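Local structure of uncharacterized protein (Bacillus thuringiensis serovar kurstaki, 4XE8) at residues 235-240 against 367-372; 241-246 against 257-262. The protein is a ParM-type bacterial actin homologue that binds ADP and probably assembles into nucleotide-dependent cytoskeletal filaments that segregate plasmid DNA. The protein carries 2 engineered substitutions. All coordinates share one frame; numbering follows the deposited sequence.

Contact 1: residues 235-240 against 367-372. With ADP (adenosine-5'-diphosphate), chain C.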
loop_
_atom_site.group_PDB
_atom_site.type_symbol
_atom_site.label_atom_id
_atom_site.label_comp_id
_atom_site.label_asym_id
_atom_site.label_seq_id
_atom_site.Cartn_x
_atom_site.Cartn_y
_atom_site.Cartn_z
ATOM N N ASN A 235 -7.191 3.203 12.202
ATOM C CA ASN A 235 -6.311 2.063 12.393
ATOM C C ASN A 235 -5.963 1.408 11.065
ATOM O O ASN A 235 -6.771 0.682 10.489
ATOM C CB ASN A 235 -6.953 1.047 13.335
ATOM C CG ASN A 235 -7.324 1.652 14.675
ATOM O OD1 ASN A 235 -6.466 1.873 15.531
ATOM N ND2 ASN A 235 -8.611 1.913 14.869
ATOM N N ASP A 236 -4.756 1.682 10.580
ATOM C CA ASP A 236 -4.298 1.154 9.300
ATOM C C ASP A 236 -3.571 -0.169 9.515
ATOM O O ASP A 236 -2.402 -0.187 9.901
ATOM C CB ASP A 236 -3.383 2.164 8.603
ATOM C CG ASP A 236 -3.296 1.942 7.104
ATOM O OD1 ASP A 236 -3.668 0.847 6.634
ATOM O OD2 ASP A 236 -2.855 2.869 6.393
ATOM N N LEU A 237 -4.267 -1.274 9.275
ATOM C CA LEU A 237 -3.698 -2.597 9.515
ATOM C C LEU A 237 -2.874 -3.055 8.316
ATOM O O LEU A 237 -3.423 -3.373 7.260
ATOM C CB LEU A 237 -4.803 -3.611 9.823
ATOM C CG LEU A 237 -5.895 -3.189 10.811
ATOM C CD1 LEU A 237 -6.787 -4.376 11.146
ATOM C CD2 LEU A 237 -5.305 -2.585 12.078
ATOM N N GLY A 238 -1.554 -3.090 8.484
ATOM C CA GLY A 238 -0.651 -3.370 7.381
ATOM C C GLY A 238 0.052 -4.714 7.435
ATOM O O GLY A 238 -0.264 -5.566 8.267
ATOM N N ALA A 239 1.021 -4.895 6.542
ATOM C CA ALA A 239 1.726 -6.165 6.396
ATOM C C ALA A 239 2.710 -6.416 7.534
ATOM O O ALA A 239 2.712 -7.490 8.136
ATOM C CB ALA A 239 2.450 -6.208 5.058
ATOM N N GLY A 240 3.553 -5.430 7.820
ATOM C CA GLY A 240 4.528 -5.559 8.885
ATOM C C GLY A 240 4.257 -4.615 10.040
ATOM O O GLY A 240 4.942 -4.660 11.062
ATOM N N ASN A 367 -14.182 4.368 15.807
ATOM C CA ASN A 367 -12.927 3.720 15.442
ATOM C C ASN A 367 -12.960 3.185 14.018
ATOM O O ASN A 367 -13.699 2.252 13.708
ATOM C CB ASN A 367 -12.605 2.588 16.413
ATOM C CG ASN A 367 -12.450 3.073 17.834
ATOM O OD1 ASN A 367 -11.340 3.350 18.289
ATOM N ND2 ASN A 367 -13.566 3.191 18.543
ATOM N N ILE A 368 -12.148 3.782 13.155
ATOM C CA ILE A 368 -12.114 3.401 11.752
ATOM C C ILE A 368 -10.967 2.435 11.497
ATOM O O ILE A 368 -9.824 2.700 11.871
ATOM C CB ILE A 368 -11.981 4.635 10.851
ATOM C CG1 ILE A 368 -13.089 5.635 11.190
ATOM C CG2 ILE A 368 -12.041 4.238 9.387
ATOM C CD1 ILE A 368 -12.968 6.949 10.477
ATOM N N VAL A 369 -11.282 1.306 10.869
ATOM C CA VAL A 369 -10.302 0.253 10.640
ATOM C C VAL A 369 -10.093 0.026 9.145
ATOM O O VAL A 369 -11.028 -0.322 8.422
ATOM C CB VAL A 369 -10.732 -1.067 11.308
ATOM C CG1 VAL A 369 -9.617 -2.095 11.223
ATOM C CG2 VAL A 369 -11.122 -0.821 12.759
ATOM N N VAL A 370 -8.864 0.236 8.686
ATOM C CA VAL A 370 -8.550 0.142 7.265
ATOM C C VAL A 370 -7.291 -0.685 7.026
ATOM O O VAL A 370 -6.725 -1.257 7.961
ATOM C CB VAL A 370 -8.363 1.540 6.641
ATOM C CG1 VAL A 370 -9.626 2.373 6.818
ATOM C CG2 VAL A 370 -7.169 2.243 7.265
ATOM N N GLY A 371 -6.856 -0.747 5.771
ATOM C CA GLY A 371 -5.665 -1.493 5.413
ATOM C C GLY A 371 -5.994 -2.883 4.903
ATOM O O GLY A 371 -7.140 -3.327 4.976
ATOM N N GLY A 372 -4.984 -3.575 4.386
ATOM C CA GLY A 372 -5.176 -4.912 3.856
ATOM C C GLY A 372 -5.515 -5.927 4.930
ATOM O O GLY A 372 -6.090 -6.976 4.641
HETATM P PB ADP C . 1.232 -2.149 3.797
HETATM O O1B ADP C . 2.095 -2.303 2.569
HETATM O O2B ADP C . 1.986 -2.219 5.109
HETATM O O3B ADP C . 0.240 -1.014 3.733
HETATM P PA ADP C . -1.196 -3.510 3.269
HETATM O O1A ADP C . -1.277 -3.101 1.817
HETATM O O2A ADP C . -2.059 -2.794 4.282
HETATM O O3A ADP C . 0.328 -3.481 3.797
HETATM O "O5'" ADP C . -1.514 -5.086 3.350
HETATM C "C5'" ADP C . -1.782 -5.719 4.598
HETATM C "C4'" ADP C . -1.949 -7.212 4.351
HETATM O "O4'" ADP C . -3.244 -7.474 3.806
HETATM C "C3'" ADP C . -0.932 -7.727 3.346
HETATM O "O3'" ADP C . -0.318 -8.899 3.886
HETATM C "C2'" ADP C . -1.735 -8.108 2.118
HETATM O "O2'" ADP C . -1.210 -9.286 1.503
HETATM C "C1'" ADP C . -3.126 -8.342 2.680
HETATM N N9 ADP C . -4.192 -8.067 1.687
HETATM C C8 ADP C . -4.307 -6.988 0.888
HETATM N N7 ADP C . -5.415 -7.081 0.102
HETATM C C5 ADP C . -6.025 -8.246 0.400
HETATM C C6 ADP C . -7.235 -8.972 -0.050
HETATM N N6 ADP C . -8.050 -8.465 -1.006
HETATM N N1 ADP C . -7.503 -10.163 0.529
HETATM C C2 ADP C . -6.711 -10.690 1.480
HETATM N N3 ADP C . -5.598 -10.090 1.934
HETATM C C4 ADP C . -5.211 -8.891 1.440
HETATM O O HOH W 1 -9.170 1.893 18.011
#
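Two neighbouring parallel strands of an actin-like nucleotide-binding domain meet where Asn-235 pairs with Val-369 and Asp-236 with Val-370, and both run out into glycine-containing turns that hold the diphosphate of ADP. The ladder is regular: Asn-235 N gives its hydrogen to Ile-368 O at 2.7 Å, Val-370 N donates to Asn-235 O, and Leu-237 N donates to Val-370 O. Asn-235, its CG turned beside its own backbone N (chi1 -56°), brings ND2 back over the same Ile-368 O in a weak second bond of 3.3 Å. ND2 also reaches a water 3.2 Å away, which in turn donates to Asn-367 OD1, while OD1 of Asn-235 is taken by Asn-244. On this face Leu-237 lays CD1 obliquely against Val-369 CG1 at 3.6 Å. The other face carries Asp-236 and Val-370. With CG anti to the backbone N (chi1 -158°), the carboxylate of Asp-236 is carried forward, and OD1 comes to 3.3 Å from Gly-371 CA; OD2 is held by Thr-403. The magnesium ion lies about 4 Å from the side chain of Asp-236. Beyond the strands, Ala-239 N donates to ADP O2B (3.2 Å, nearly straight at 166°), and Gly-372 N donates to ADP O2A at 3.0 Å, so that backbone amides from both turns grip neighbouring phosphates. Lys-21, Lys-23 and Thr-264 add further bonds to the nucleotide. Helix 337-362 packs on Asn-235, Leu-237 and Asn-367, while strands 242-248 and 390-391 flank the pair within the sheet.

Contact 2: residues 241-246 against 257-262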
loop_
_atom_site.group_PDB
_atom_site.type_symbol
_atom_site.label_atom_id
_atom_site.label_comp_id
_atom_site.label_asym_id
_atom_site.label_seq_id
_atom_site.Cartn_x
_atom_site.Cartn_y
_atom_site.Cartn_z
ATOM N N THR A 241 3.257 -3.754 9.877
ATOM C CA THR A 241 2.943 -2.744 10.882
ATOM C C THR A 241 1.445 -2.548 11.083
ATOM O O THR A 241 0.627 -3.034 10.301
ATOM C CB THR A 241 3.548 -1.371 10.515
ATOM O OG1 THR A 241 3.040 -0.951 9.242
ATOM C CG2 THR A 241 5.071 -1.431 10.461
ATOM N N SER A 242 1.099 -1.826 12.143
ATOM C CA SER A 242 -0.261 -1.349 12.362
ATOM C C SER A 242 -0.213 0.094 12.851
ATOM O O SER A 242 0.350 0.381 13.907
ATOM C CB SER A 242 -1.006 -2.230 13.367
ATOM O OG SER A 242 -1.420 -3.449 12.775
ATOM N N ASP A 243 -0.794 1.003 12.075
ATOM C CA ASP A 243 -0.794 2.414 12.435
ATOM C C ASP A 243 -2.054 2.782 13.213
ATOM O O ASP A 243 -3.150 2.815 12.655
ATOM C CB ASP A 243 -0.674 3.287 11.184
ATOM C CG ASP A 243 -0.416 4.746 11.514
ATOM O OD1 ASP A 243 -1.382 5.465 11.851
ATOM O OD2 ASP A 243 0.753 5.175 11.435
ATOM N N ASN A 244 -1.891 3.052 14.503
ATOM C CA ASN A 244 -3.003 3.488 15.339
ATOM C C ASN A 244 -2.956 4.993 15.568
ATOM O O ASN A 244 -2.351 5.462 16.532
ATOM C CB ASN A 244 -2.995 2.756 16.682
ATOM C CG ASN A 244 -2.854 1.252 16.528
ATOM O OD1 ASN A 244 -1.845 0.668 16.926
ATOM N ND2 ASN A 244 -3.869 0.616 15.953
ATOM N N ALA A 245 -3.587 5.749 14.675
ATOM C CA ALA A 245 -3.605 7.202 14.786
ATOM C C ALA A 245 -4.901 7.678 15.432
ATOM O O ALA A 245 -5.951 7.054 15.272
ATOM C CB ALA A 245 -3.422 7.846 13.419
ATOM N N PHE A 246 -4.820 8.782 16.164
ATOM C CA PHE A 246 -5.982 9.335 16.850
ATOM C C PHE A 246 -6.142 10.819 16.542
ATOM O O PHE A 246 -5.284 11.631 16.884
ATOM C CB PHE A 246 -5.867 9.115 18.359
ATOM C CG PHE A 246 -6.956 9.776 19.156
ATOM C CD1 PHE A 246 -8.288 9.497 18.899
ATOM C CD2 PHE A 246 -6.648 10.664 20.173
ATOM C CE1 PHE A 246 -9.291 10.102 19.633
ATOM C CE2 PHE A 246 -7.647 11.270 20.913
ATOM C CZ PHE A 246 -8.971 10.988 20.642
ATOM N N SER A 257 -1.065 8.808 19.255
ATOM C CA SER A 257 -0.924 8.141 17.964
ATOM C C SER A 257 0.305 7.241 17.947
ATOM O O SER A 257 1.438 7.717 17.877
ATOM C CB SER A 257 -0.842 9.164 16.829
ATOM O OG SER A 257 -2.113 9.733 16.566
ATOM N N THR A 258 0.070 5.935 18.012
ATOM C CA THR A 258 1.155 4.968 18.102
ATOM C C THR A 258 1.292 4.137 16.832
ATOM O O THR A 258 0.442 4.185 15.943
ATOM C CB THR A 258 0.957 4.018 19.299
ATOM O OG1 THR A 258 2.131 3.218 19.481
ATOM C CG2 THR A 258 -0.244 3.114 19.070
ATOM N N ASN A 259 2.379 3.376 16.761
ATOM C CA ASN A 259 2.630 2.478 15.645
ATOM C C ASN A 259 3.303 1.206 16.143
ATOM O O ASN A 259 4.318 1.268 16.837
ATOM C CB ASN A 259 3.493 3.159 14.585
ATOM C CG ASN A 259 3.665 2.312 13.341
ATOM O OD1 ASN A 259 4.492 1.402 13.305
ATOM N ND2 ASN A 259 2.880 2.610 12.311
ATOM N N THR A 260 2.734 0.057 15.796
ATOM C CA THR A 260 3.262 -1.222 16.261
ATOM C C THR A 260 3.662 -2.119 15.099
ATOM O O THR A 260 3.331 -1.842 13.947
ATOM C CB THR A 260 2.238 -1.971 17.135
ATOM O OG1 THR A 260 1.246 -2.577 16.297
ATOM C CG2 THR A 260 1.569 -1.021 18.118
ATOM N N ASP A 261 4.372 -3.198 15.409
ATOM C CA ASP A 261 4.804 -4.149 14.392
ATOM C C ASP A 261 3.770 -5.252 14.198
ATOM O O ASP A 261 4.040 -6.259 13.546
ATOM C CB ASP A 261 6.158 -4.753 14.767
ATOM C CG ASP A 261 6.145 -5.409 16.132
ATOM O OD1 ASP A 261 5.834 -6.616 16.212
ATOM O OD2 ASP A 261 6.446 -4.717 17.129
ATOM N N LEU A 262 2.588 -5.058 14.773
ATOM C CA LEU A 262 1.499 -6.018 14.632
ATOM C C LEU A 262 0.982 -6.027 13.196
ATOM O O LEU A 262 0.014 -5.343 12.863
ATOM C CB LEU A 262 0.366 -5.695 15.610
ATOM C CG LEU A 262 -0.824 -6.659 15.635
ATOM C CD1 LEU A 262 -0.363 -8.075 15.935
ATOM C CD2 LEU A 262 -1.865 -6.205 16.647
HETATM O O HOH W 2 -1.247 -1.855 16.662
#
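The amide of Asn-259 and the carboxylate of Asp-243 meet with their planes 68° apart, on one face of a beta hairpin: ND2 of Asn-259 makes a weak hydrogen bond of 3.4 Å to Asp-243 OD2, while OD1, at the other end of the amide, lies near CB and CG2 of Thr-241. Both side chains have CG anti to the backbone N (chi1 -174° for Asn-259), but they cross at about a right angle. On the other face the amide of Asn-244 runs beside Thr-258, pointing the same way, with CG2 of Thr-258 3.6 Å from OD1. That OD1 accepts from a water at 2.6 Å, which also bonds Thr-260 OG1, while its ND2 is bonded to OD1 of Asn-235. Between the two faces the antiparallel ladder runs through the hydrogen-bonded pairs Ser-242 with Thr-260 and Asn-244 with Thr-258. Ser-242 N donates to Thr-260 O at 2.9 Å, and Thr-260 N returns a bond to Ser-242 O. One serine side chain extends the pairing past Asn-244 and Thr-258: near the far end of the hairpin Ser-257 OG accepts from Phe-246 N at 2.9 Å (166°), and it is also bonded to Asn-253 O. Toward the nucleotide, Thr-260 OG1 takes the amide N of Leu-262 in an ST turn, which folds the chain back; Ser-242 OG is bonded to Gln-351 of helix 337-362, and its approach to Leu-262 O is too short to be trusted. The contact is largely polar: hydroxyls bond backbone amides and water, and the two asparagine amides bond a carboxylate, a water and Asn-235, consistent with a hairpin whose Asp-243 and Asn-259 face is comparatively open to solvent, and whose Asn-244 face is partly covered by Phe-358.

From the N terminus, the chain first enters segment 235-240, whose turn at the phosphates leads directly into segment 241-246. Contact 2 closes first, when the hairpin of strands 242-248 and 251-260 returns as 257-262. Contact 1 closes much later, once the chain has passed through helices 265-279, 300-316 and 337-362 to reach 367-372, so contact 2 is nested inside the loop closed by contact 1. Both belong to one mixed sheet, with their centres about 9 Å apart. Strands 231-237 and 242-248 join them: Asp-236 N lies 2.9 Å from Asp-243 O, a probable hydrogen bond. Together they tie the hairpin to the sheet's parallel strands beside ADP.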